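Local coordinates for NTF2 fold protein loop-helix-loop design NT-9 (Synthetic construct, PDB 6W90) that is a de novo designed NTF2-fold protein of no assigned natural function, which holds a distearoyl phosphoethanolamine lipid in its interior pocket, at residues R52-F57 / L127-T131; Y68-R74 / E86-N92. The contacts are given in a common frame with arbitrary orientation. Residues are numbered along the deposited sequence.

Contact 1. Residues R52-F57 / L127-T131. With 3PE (1,2-Distearoyl-sn-glycerophosphoethanolamine), chain B.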
loop_
_atom_site.group_PDB
_atom_site.type_symbol
_atom_site.label_atom_id
_atom_site.label_comp_id
_atom_site.label_asym_id
_atom_site.label_seq_id
_atom_site.Cartn_x
_atom_site.Cartn_y
_atom_site.Cartn_z
ATOM N N ARG A 52 -7.548 10.993 -7.844
ATOM C CA ARG A 52 -7.904 10.875 -9.247
ATOM C C ARG A 52 -7.528 9.519 -9.822
ATOM O O ARG A 52 -8.140 9.079 -10.798
ATOM C CB ARG A 52 -7.219 11.983 -10.049
ATOM C CG ARG A 52 -7.709 13.360 -9.687
ATOM C CD ARG A 52 -6.839 14.452 -10.268
ATOM N NE ARG A 52 -5.528 14.551 -9.634
ATOM C CZ ARG A 52 -4.637 15.474 -9.954
ATOM N NH1 ARG A 52 -4.939 16.349 -10.904
ATOM N NH2 ARG A 52 -3.456 15.508 -9.328
ATOM N N ASN A 53 -6.509 8.862 -9.251
ATOM C CA ASN A 53 -6.025 7.571 -9.719
ATOM C C ASN A 53 -6.603 6.370 -8.995
ATOM O O ASN A 53 -6.329 5.246 -9.412
ATOM C CB ASN A 53 -4.500 7.455 -9.529
ATOM C CG ASN A 53 -3.734 8.611 -10.135
ATOM O OD1 ASN A 53 -3.569 9.638 -9.516
ATOM N ND2 ASN A 53 -3.246 8.429 -11.344
ATOM N N LEU A 54 -7.300 6.560 -7.879
ATOM C CA LEU A 54 -7.467 5.451 -6.939
ATOM C C LEU A 54 -8.331 4.318 -7.485
ATOM O O LEU A 54 -8.079 3.150 -7.172
ATOM C CB LEU A 54 -8.058 5.949 -5.621
ATOM C CG LEU A 54 -7.020 6.417 -4.598
ATOM C CD1 LEU A 54 -7.795 6.925 -3.375
ATOM C CD2 LEU A 54 -6.062 5.325 -4.233
ATOM N N ASP A 55 -9.380 4.607 -8.248
ATOM C CA ASP A 55 -10.246 3.506 -8.661
ATOM C C ASP A 55 -9.448 2.495 -9.470
ATOM O O ASP A 55 -9.505 1.283 -9.220
ATOM C CB ASP A 55 -11.440 4.019 -9.461
ATOM C CG ASP A 55 -12.501 4.675 -8.586
ATOM O OD1 ASP A 55 -12.571 4.361 -7.372
ATOM O OD2 ASP A 55 -13.273 5.503 -9.130
ATOM N N ARG A 56 -8.667 2.974 -10.428
ATOM C CA ARG A 56 -7.932 2.056 -11.284
ATOM C C ARG A 56 -6.672 1.542 -10.598
ATOM O O ARG A 56 -6.246 0.411 -10.857
ATOM C CB ARG A 56 -7.589 2.747 -12.601
ATOM C CG ARG A 56 -8.775 2.995 -13.532
ATOM C CD ARG A 56 -8.284 3.589 -14.836
ATOM N NE ARG A 56 -9.361 3.980 -15.743
ATOM C CZ ARG A 56 -9.947 3.169 -16.618
ATOM N NH1 ARG A 56 -9.590 1.891 -16.703
ATOM N NH2 ARG A 56 -10.904 3.655 -17.401
ATOM N N PHE A 57 -6.090 2.343 -9.706
ATOM C CA PHE A 57 -4.914 1.906 -8.955
ATOM C C PHE A 57 -5.269 0.759 -8.026
ATOM O O PHE A 57 -4.553 -0.247 -7.961
ATOM C CB PHE A 57 -4.376 3.113 -8.176
ATOM C CG PHE A 57 -3.107 2.872 -7.409
ATOM C CD1 PHE A 57 -3.134 2.336 -6.130
ATOM C CD2 PHE A 57 -1.895 3.236 -7.941
ATOM C CE1 PHE A 57 -1.970 2.146 -5.415
ATOM C CE2 PHE A 57 -0.722 3.030 -7.226
ATOM C CZ PHE A 57 -0.769 2.492 -5.969
ATOM N N LEU A 127 1.716 2.643 -15.035
ATOM C CA LEU A 127 0.600 2.770 -14.102
ATOM C C LEU A 127 0.116 4.210 -14.002
ATOM O O LEU A 127 -1.094 4.463 -13.925
ATOM C CB LEU A 127 1.044 2.268 -12.734
ATOM C CG LEU A 127 -0.009 2.052 -11.669
ATOM C CD1 LEU A 127 -0.893 0.910 -12.099
ATOM C CD2 LEU A 127 0.732 1.766 -10.392
ATOM N N TRP A 128 1.045 5.161 -14.011
ATOM C CA TRP A 128 0.686 6.570 -13.904
ATOM C C TRP A 128 -0.031 7.065 -15.135
ATOM O O TRP A 128 -0.912 7.927 -15.041
ATOM C CB TRP A 128 1.947 7.374 -13.646
ATOM C CG TRP A 128 1.735 8.786 -13.279
ATOM C CD1 TRP A 128 1.431 9.232 -12.044
ATOM C CD2 TRP A 128 1.811 9.942 -14.127
ATOM N NE1 TRP A 128 1.334 10.611 -12.050
ATOM C CE2 TRP A 128 1.529 11.066 -13.321
ATOM C CE3 TRP A 128 2.077 10.139 -15.482
ATOM C CZ2 TRP A 128 1.543 12.361 -13.810
ATOM C CZ3 TRP A 128 2.069 11.443 -15.976
ATOM C CH2 TRP A 128 1.778 12.532 -15.146
ATOM N N ASN A 129 0.340 6.562 -16.295
ATOM C CA ASN A 129 -0.402 6.896 -17.505
ATOM C C ASN A 129 -1.650 6.086 -17.703
ATOM O O ASN A 129 -2.422 6.391 -18.625
ATOM C CB ASN A 129 0.543 6.738 -18.659
ATOM C CG ASN A 129 1.450 7.896 -18.756
ATOM O OD1 ASN A 129 1.007 9.056 -18.695
ATOM N ND2 ASN A 129 2.725 7.624 -18.859
ATOM N N ASN A 130 -1.950 5.133 -16.842
ATOM C CA ASN A 130 -3.132 4.319 -17.091
ATOM C C ASN A 130 -4.005 4.126 -15.855
ATOM O O ASN A 130 -4.812 3.190 -15.808
ATOM C CB ASN A 130 -2.689 2.994 -17.713
ATOM C CG ASN A 130 -2.150 3.173 -19.147
ATOM O OD1 ASN A 130 -2.900 3.492 -20.064
ATOM N ND2 ASN A 130 -0.852 2.981 -19.327
ATOM N N THR A 131 -3.919 5.030 -14.886
ATOM C CA THR A 131 -4.906 5.081 -13.810
ATOM C C THR A 131 -5.599 6.444 -13.747
ATOM O O THR A 131 -5.061 7.449 -14.244
ATOM C CB THR A 131 -4.263 4.791 -12.441
ATOM O OG1 THR A 131 -3.127 5.629 -12.246
ATOM C CG2 THR A 131 -3.851 3.343 -12.375
ATOM O OXT THR A 131 -6.708 6.546 -13.196
HETATM P P 3PE B . 11.895 -5.442 -4.968
HETATM N N 3PE B . 13.420 -1.454 -3.996
HETATM O O11 3PE B . 10.291 -5.068 -4.942
HETATM O O12 3PE B . 12.204 -6.445 -3.888
HETATM O O13 3PE B . 12.752 -4.073 -4.576
HETATM O O14 3PE B . 12.375 -5.891 -6.347
HETATM C C11 3PE B . 12.753 -3.629 -3.243
HETATM C C12 3PE B . 13.780 -2.516 -3.077
HETATM C C1 3PE B . 9.822 -4.189 -5.928
HETATM C C2 3PE B . 8.289 -4.094 -5.900
HETATM C C3 3PE B . 7.891 -4.027 -4.423
HETATM O O31 3PE B . 6.570 -3.598 -4.269
HETATM O O32 3PE B . 5.937 -5.545 -5.182
HETATM C C31 3PE B . 5.614 -4.490 -4.766
HETATM C C32 3PE B . 4.147 -4.078 -4.769
HETATM C C33 3PE B . 3.187 -5.253 -4.941
HETATM C C34 3PE B . 1.944 -4.908 -4.124
HETATM C C35 3PE B . 0.736 -5.748 -4.518
HETATM C C36 3PE B . 0.355 -6.652 -3.341
HETATM C C37 3PE B . -0.410 -5.891 -2.250
HETATM C C38 3PE B . 0.510 -5.170 -1.256
HETATM C C39 3PE B . -0.094 -5.115 0.156
HETATM C C3A 3PE B . -1.318 -4.193 0.229
HETATM C C3B 3PE B . -1.700 -3.857 1.676
HETATM C C3C 3PE B . -1.237 -2.442 2.031
HETATM C C3D 3PE B . -1.865 -1.956 3.339
HETATM C C3E 3PE B . -1.209 -0.632 3.746
HETATM C C3F 3PE B . -1.455 -0.336 5.231
HETATM C C3G 3PE B . -0.733 0.951 5.653
HETATM C C3H 3PE B . -0.366 0.989 7.144
HETATM C C3I 3PE B . -1.548 1.342 8.052
HETATM O O21 3PE B . 7.901 -2.937 -6.587
HETATM O O22 3PE B . 6.708 -4.064 -8.161
HETATM C C21 3PE B . 7.143 -3.020 -7.778
HETATM C C22 3PE B . 6.899 -1.721 -8.571
HETATM C C23 3PE B . 5.431 -1.265 -8.554
HETATM C C24 3PE B . 5.008 -0.660 -7.211
HETATM C C25 3PE B . 3.501 -0.356 -7.156
HETATM C C26 3PE B . 3.102 -0.261 -5.681
HETATM C C27 3PE B . 1.592 -0.151 -5.466
HETATM C C28 3PE B . 1.254 -0.165 -3.966
HETATM C C29 3PE B . 1.380 1.191 -3.246
HETATM C C2A 3PE B . 0.732 1.154 -1.847
HETATM C C2B 3PE B . -0.660 1.784 -1.798
HETATM C C2C 3PE B . -1.425 1.337 -0.548
HETATM C C2D 3PE B . -2.918 1.308 -0.869
HETATM C C2E 3PE B . -3.778 1.069 0.365
HETATM C C2F 3PE B . -3.913 -0.424 0.653
HETATM O O HOH W 1 -1.611 9.922 -13.199
HETATM O O HOH W 2 -8.806 5.782 -11.314
#
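N53 and the C-terminal residue T131 form the polar centre of this contact. N53 ND2 donates to T131 OG1 at 2.9 Å. T131 OG1 in turn donates to L127 O at 2.9 Å, in the last part of helix 121-129. Water 1 accepts from N53 ND2 (2.9 Å) and donates to W128 O (2.8 Å). Water 2 accepts from R56 N (2.9 Å) and donates to T131 OXT (2.9 Å), joining the terminal carboxylate to the first part of helix 54-64. The R56 guanidinium stays beyond salt-bridge range, with NE 4.5 Å from T131 OXT. N53 OD1 is held by D50 N, and W128 NE1 bonds to T48 O. In this NTF2-type fold, where helices pack on a curved sheet, the contact fastens the C-terminal helix to the first part of helix 54-64. T131 CG2 packs 3.6 Å from F57 N and 3.8 Å from R56 CB. Deeper in, F57 CE2 meets L127 CD2 at 3.7 Å. Both L127 and T131 also touch F49 of strand 47-49. The F57 ring reaches the lipid pocket, where its CZ lies 3.6 Å from C27 of a 3PE acyl chain.

Contact 2. Residues Y68-R74 / E86-N92; sequences YDRVEIR and EIELESN. With 3PE (1,2-Distearoyl-sn-glycerophosphoethanolamine), chain B.
Strands 70-74 and 86-91 run antiparallel, axes 4.5 Å apart at closest and 154° between directions. R70-E90 and E72-E88 are hydrogen-bonded pairs, V71-L89 and I73-I87 non-hydrogen-bonded. E72 N donates to E88 O (2.9 Å), E88 N to E72 O (2.7 Å), E90 N to R70 O (2.9 Å), and R74 N to E86 O (2.8 Å). D69 N (2.8 Å) and R70 N (3.2 Å) share E90 O, a classic beta bulge. On the charged face, R70 NE salt-bridges E72 OE2 (2.7 Å) and, at long range, E90 OE1 (3.8 Å). R74, m at chi1 to chi3, brings NH1 to E88 OE1 in a very short salt bridge (2.4 Å). On the other face, V71 CG1 packs on I87 CG2 (3.6 Å) and V71 CG2 on L89 CD2 (3.7 Å). L89 CB lies over the Y68 ring (CH-pi, 3.9 Å to centroid), and L89 CD1 is 3.4 Å from 3PE O32. This hairpin's V71, I73 and I87 meet helix 6-22, while strand 94-105 flanks strand 82-91.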
loop_
_atom_site.group_PDB
_atom_site.type_symbol
_atom_site.label_atom_id
_atom_site.label_comp_id
_atom_site.label_asym_id
_atom_site.label_seq_id
_atom_site.Cartn_x
_atom_site.Cartn_y
_atom_site.Cartn_z
ATOM N N TYR A 68 1.543 -13.744 -6.025
ATOM C CA TYR A 68 2.392 -14.171 -4.920
ATOM C C TYR A 68 1.838 -15.352 -4.142
ATOM O O TYR A 68 0.634 -15.430 -3.897
ATOM C CB TYR A 68 2.604 -13.022 -3.931
ATOM C CG TYR A 68 3.047 -11.820 -4.645
ATOM C CD1 TYR A 68 4.320 -11.736 -5.169
ATOM C CD2 TYR A 68 2.167 -10.774 -4.874
ATOM C CE1 TYR A 68 4.711 -10.610 -5.873
ATOM C CE2 TYR A 68 2.540 -9.667 -5.550
ATOM C CZ TYR A 68 3.802 -9.576 -6.061
ATOM O OH TYR A 68 4.146 -8.438 -6.765
ATOM N N ASP A 69 2.751 -16.230 -3.710
ATOM C CA ASP A 69 2.412 -17.391 -2.905
ATOM C C ASP A 69 2.298 -17.070 -1.425
ATOM O O ASP A 69 1.607 -17.781 -0.684
ATOM C CB ASP A 69 3.506 -18.450 -2.991
ATOM C CG ASP A 69 3.418 -19.274 -4.198
ATOM O OD1 ASP A 69 2.311 -19.772 -4.470
ATOM O OD2 ASP A 69 4.461 -19.424 -4.858
ATOM N N ARG A 70 3.082 -16.100 -0.963
ATOM C CA ARG A 70 3.224 -15.779 0.441
ATOM C C ARG A 70 3.373 -14.286 0.591
ATOM O O ARG A 70 4.103 -13.656 -0.172
ATOM C CB ARG A 70 4.476 -16.398 1.029
ATOM C CG ARG A 70 4.334 -17.170 2.210
ATOM C CD ARG A 70 5.688 -17.791 2.468
ATOM N NE ARG A 70 5.863 -17.835 3.897
ATOM C CZ ARG A 70 5.654 -18.917 4.636
ATOM N NH1 ARG A 70 5.285 -20.065 4.076
ATOM N NH2 ARG A 70 5.819 -18.837 5.944
ATOM N N VAL A 71 2.719 -13.730 1.597
ATOM C CA VAL A 71 2.779 -12.308 1.898
ATOM C C VAL A 71 2.926 -12.217 3.411
ATOM O O VAL A 71 2.123 -12.804 4.142
ATOM C CB VAL A 71 1.530 -11.560 1.389
ATOM C CG1 VAL A 71 1.614 -10.143 1.830
ATOM C CG2 VAL A 71 1.416 -11.704 -0.080
ATOM N N GLU A 72 3.959 -11.516 3.884
ATOM C CA GLU A 72 4.197 -11.406 5.315
ATOM C C GLU A 72 4.702 -10.011 5.657
ATOM O O GLU A 72 5.579 -9.488 4.969
ATOM C CB GLU A 72 5.260 -12.405 5.806
ATOM C CG GLU A 72 5.094 -13.842 5.385
ATOM C CD GLU A 72 6.224 -14.712 5.910
ATOM O OE1 GLU A 72 6.639 -14.500 7.073
ATOM O OE2 GLU A 72 6.704 -15.585 5.151
ATOM N N ILE A 73 4.223 -9.457 6.768
ATOM C CA ILE A 73 4.735 -8.198 7.288
ATOM C C ILE A 73 6.035 -8.486 8.016
ATOM O O ILE A 73 6.052 -9.259 8.983
ATOM C CB ILE A 73 3.726 -7.541 8.234
ATOM C CG1 ILE A 73 2.421 -7.244 7.516
ATOM C CG2 ILE A 73 4.345 -6.279 8.774
ATOM C CD1 ILE A 73 1.341 -6.772 8.463
ATOM N N ARG A 74 7.114 -7.844 7.585
ATOM C CA ARG A 74 8.414 -8.076 8.184
ATOM C C ARG A 74 8.863 -6.993 9.145
ATOM O O ARG A 74 9.761 -7.253 9.960
ATOM C CB ARG A 74 9.508 -8.189 7.113
ATOM C CG ARG A 74 9.470 -9.452 6.245
ATOM C CD ARG A 74 9.715 -10.760 6.996
ATOM N NE ARG A 74 11.009 -10.752 7.677
ATOM C CZ ARG A 74 12.159 -11.152 7.139
ATOM N NH1 ARG A 74 12.197 -11.614 5.897
ATOM N NH2 ARG A 74 13.277 -11.091 7.851
ATOM N N GLU A 86 7.195 -2.733 6.173
ATOM C CA GLU A 86 7.822 -3.554 5.140
ATOM C C GLU A 86 7.088 -4.877 5.038
ATOM O O GLU A 86 6.843 -5.543 6.054
ATOM C CB GLU A 86 9.283 -3.830 5.425
ATOM C CG GLU A 86 10.171 -2.642 5.399
ATOM C CD GLU A 86 11.622 -3.042 5.689
ATOM O OE1 GLU A 86 12.441 -2.133 5.944
ATOM O OE2 GLU A 86 11.933 -4.261 5.674
ATOM N N ILE A 87 6.702 -5.220 3.819
ATOM C CA ILE A 87 5.982 -6.445 3.532
ATOM C C ILE A 87 6.810 -7.250 2.551
ATOM O O ILE A 87 7.307 -6.713 1.562
ATOM C CB ILE A 87 4.588 -6.159 2.959
ATOM C CG1 ILE A 87 3.731 -5.458 4.014
ATOM C CG2 ILE A 87 3.936 -7.476 2.608
ATOM C CD1 ILE A 87 2.462 -4.919 3.472
ATOM N N GLU A 88 6.992 -8.519 2.838
ATOM C CA GLU A 88 7.720 -9.408 1.949
ATOM C C GLU A 88 6.724 -10.248 1.170
ATOM O O GLU A 88 5.761 -10.773 1.731
ATOM C CB GLU A 88 8.662 -10.229 2.799
ATOM C CG GLU A 88 9.514 -11.202 2.136
ATOM C CD GLU A 88 10.348 -11.854 3.208
ATOM O OE1 GLU A 88 11.246 -11.140 3.709
ATOM O OE2 GLU A 88 10.047 -13.016 3.591
ATOM N N LEU A 89 6.943 -10.330 -0.136
ATOM C CA LEU A 89 6.086 -11.049 -1.070
ATOM C C LEU A 89 6.955 -12.091 -1.737
ATOM O O LEU A 89 8.076 -11.784 -2.143
ATOM C CB LEU A 89 5.500 -10.102 -2.098
ATOM C CG LEU A 89 4.976 -8.755 -1.610
ATOM C CD1 LEU A 89 4.879 -7.756 -2.777
ATOM C CD2 LEU A 89 3.669 -9.000 -1.072
ATOM N N GLU A 90 6.481 -13.326 -1.781
ATOM C CA GLU A 90 7.304 -14.393 -2.291
ATOM C C GLU A 90 6.554 -15.213 -3.317
ATOM O O GLU A 90 5.358 -15.466 -3.185
ATOM C CB GLU A 90 7.725 -15.364 -1.218
ATOM C CG GLU A 90 8.429 -14.816 -0.035
ATOM C CD GLU A 90 8.893 -15.946 0.861
ATOM O OE1 GLU A 90 8.544 -15.931 2.063
ATOM O OE2 GLU A 90 9.570 -16.866 0.335
ATOM N N SER A 91 7.303 -15.691 -4.300
ATOM C CA SER A 91 6.789 -16.655 -5.260
ATOM C C SER A 91 7.955 -17.508 -5.733
ATOM O O SER A 91 8.899 -16.974 -6.310
ATOM C CB SER A 91 6.139 -15.948 -6.442
ATOM O OG SER A 91 5.730 -16.883 -7.419
ATOM N N ASN A 92 7.906 -18.804 -5.478
ATOM C CA ASN A 92 8.881 -19.763 -5.981
ATOM C C ASN A 92 10.330 -19.278 -5.904
ATOM O O ASN A 92 11.060 -19.245 -6.889
ATOM C CB ASN A 92 8.525 -20.150 -7.414
ATOM C CG ASN A 92 9.309 -21.308 -7.904
ATOM O OD1 ASN A 92 9.644 -22.236 -7.157
ATOM N ND2 ASN A 92 9.631 -21.275 -9.181
HETATM P P 3PE B . 11.895 -5.442 -4.968
HETATM N N 3PE B . 13.420 -1.454 -3.996
HETATM O O11 3PE B . 10.291 -5.068 -4.942
HETATM O O12 3PE B . 12.204 -6.445 -3.888
HETATM O O13 3PE B . 12.752 -4.073 -4.576
HETATM O O14 3PE B . 12.375 -5.891 -6.347
HETATM C C11 3PE B . 12.753 -3.629 -3.243
HETATM C C12 3PE B . 13.780 -2.516 -3.077
HETATM C C1 3PE B . 9.822 -4.189 -5.928
HETATM C C2 3PE B . 8.289 -4.094 -5.900
HETATM C C3 3PE B . 7.891 -4.027 -4.423
HETATM O O31 3PE B . 6.570 -3.598 -4.269
HETATM O O32 3PE B . 5.937 -5.545 -5.182
HETATM C C31 3PE B . 5.614 -4.490 -4.766
HETATM C C32 3PE B . 4.147 -4.078 -4.769
HETATM C C33 3PE B . 3.187 -5.253 -4.941
HETATM C C34 3PE B . 1.944 -4.908 -4.124
HETATM C C35 3PE B . 0.736 -5.748 -4.518
HETATM C C36 3PE B . 0.355 -6.652 -3.341
HETATM C C37 3PE B . -0.410 -5.891 -2.250
HETATM C C38 3PE B . 0.510 -5.170 -1.256
HETATM C C39 3PE B . -0.094 -5.115 0.156
HETATM C C3A 3PE B . -1.318 -4.193 0.229
HETATM C C3B 3PE B . -1.700 -3.857 1.676
HETATM C C3C 3PE B . -1.237 -2.442 2.031
HETATM C C3D 3PE B . -1.865 -1.956 3.339
HETATM C C3E 3PE B . -1.209 -0.632 3.746
HETATM C C3F 3PE B . -1.455 -0.336 5.231
HETATM C C3G 3PE B . -0.733 0.951 5.653
HETATM C C3H 3PE B . -0.366 0.989 7.144
HETATM C C3I 3PE B . -1.548 1.342 8.052
HETATM O O21 3PE B . 7.901 -2.937 -6.587
HETATM O O22 3PE B . 6.708 -4.064 -8.161
HETATM C C21 3PE B . 7.143 -3.020 -7.778
HETATM C C22 3PE B . 6.899 -1.721 -8.571
HETATM C C23 3PE B . 5.431 -1.265 -8.554
HETATM C C24 3PE B . 5.008 -0.660 -7.211
HETATM C C25 3PE B . 3.501 -0.356 -7.156
HETATM C C26 3PE B . 3.102 -0.261 -5.681
HETATM C C27 3PE B . 1.592 -0.151 -5.466
HETATM C C28 3PE B . 1.254 -0.165 -3.966
HETATM C C29 3PE B . 1.380 1.191 -3.246
HETATM C C2A 3PE B . 0.732 1.154 -1.847
HETATM C C2B 3PE B . -0.660 1.784 -1.798
HETATM C C2C 3PE B . -1.425 1.337 -0.548
HETATM C C2D 3PE B . -2.918 1.308 -0.869
HETATM C C2E 3PE B . -3.778 1.069 0.365
HETATM C C2F 3PE B . -3.913 -0.424 0.653
HETATM O O HOH W 3 6.332 -20.376 -3.576
#

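From the N terminus, helices 6-22 and 24-35 and the first short strands come before either contact. Segment 52-57 then opens contact 1 at the start of helix 54-64. The chain leaves this helix for strand 70-79, turns, and returns along strand 82-91, so contact 2 closes a short hairpin. Strands 94-105 and 108-114 and helix 121-129 follow before 127-131 closes contact 1. Contact 2 lies within the long loop of contact 1. The two sites do not touch: their centres are 24 Å apart. One ties two helices together, the other edge strand 70-79 to its inner neighbour 82-91. Both border the 3PE pocket, through F57 in contact 1 and Y68 and L89 in contact 2.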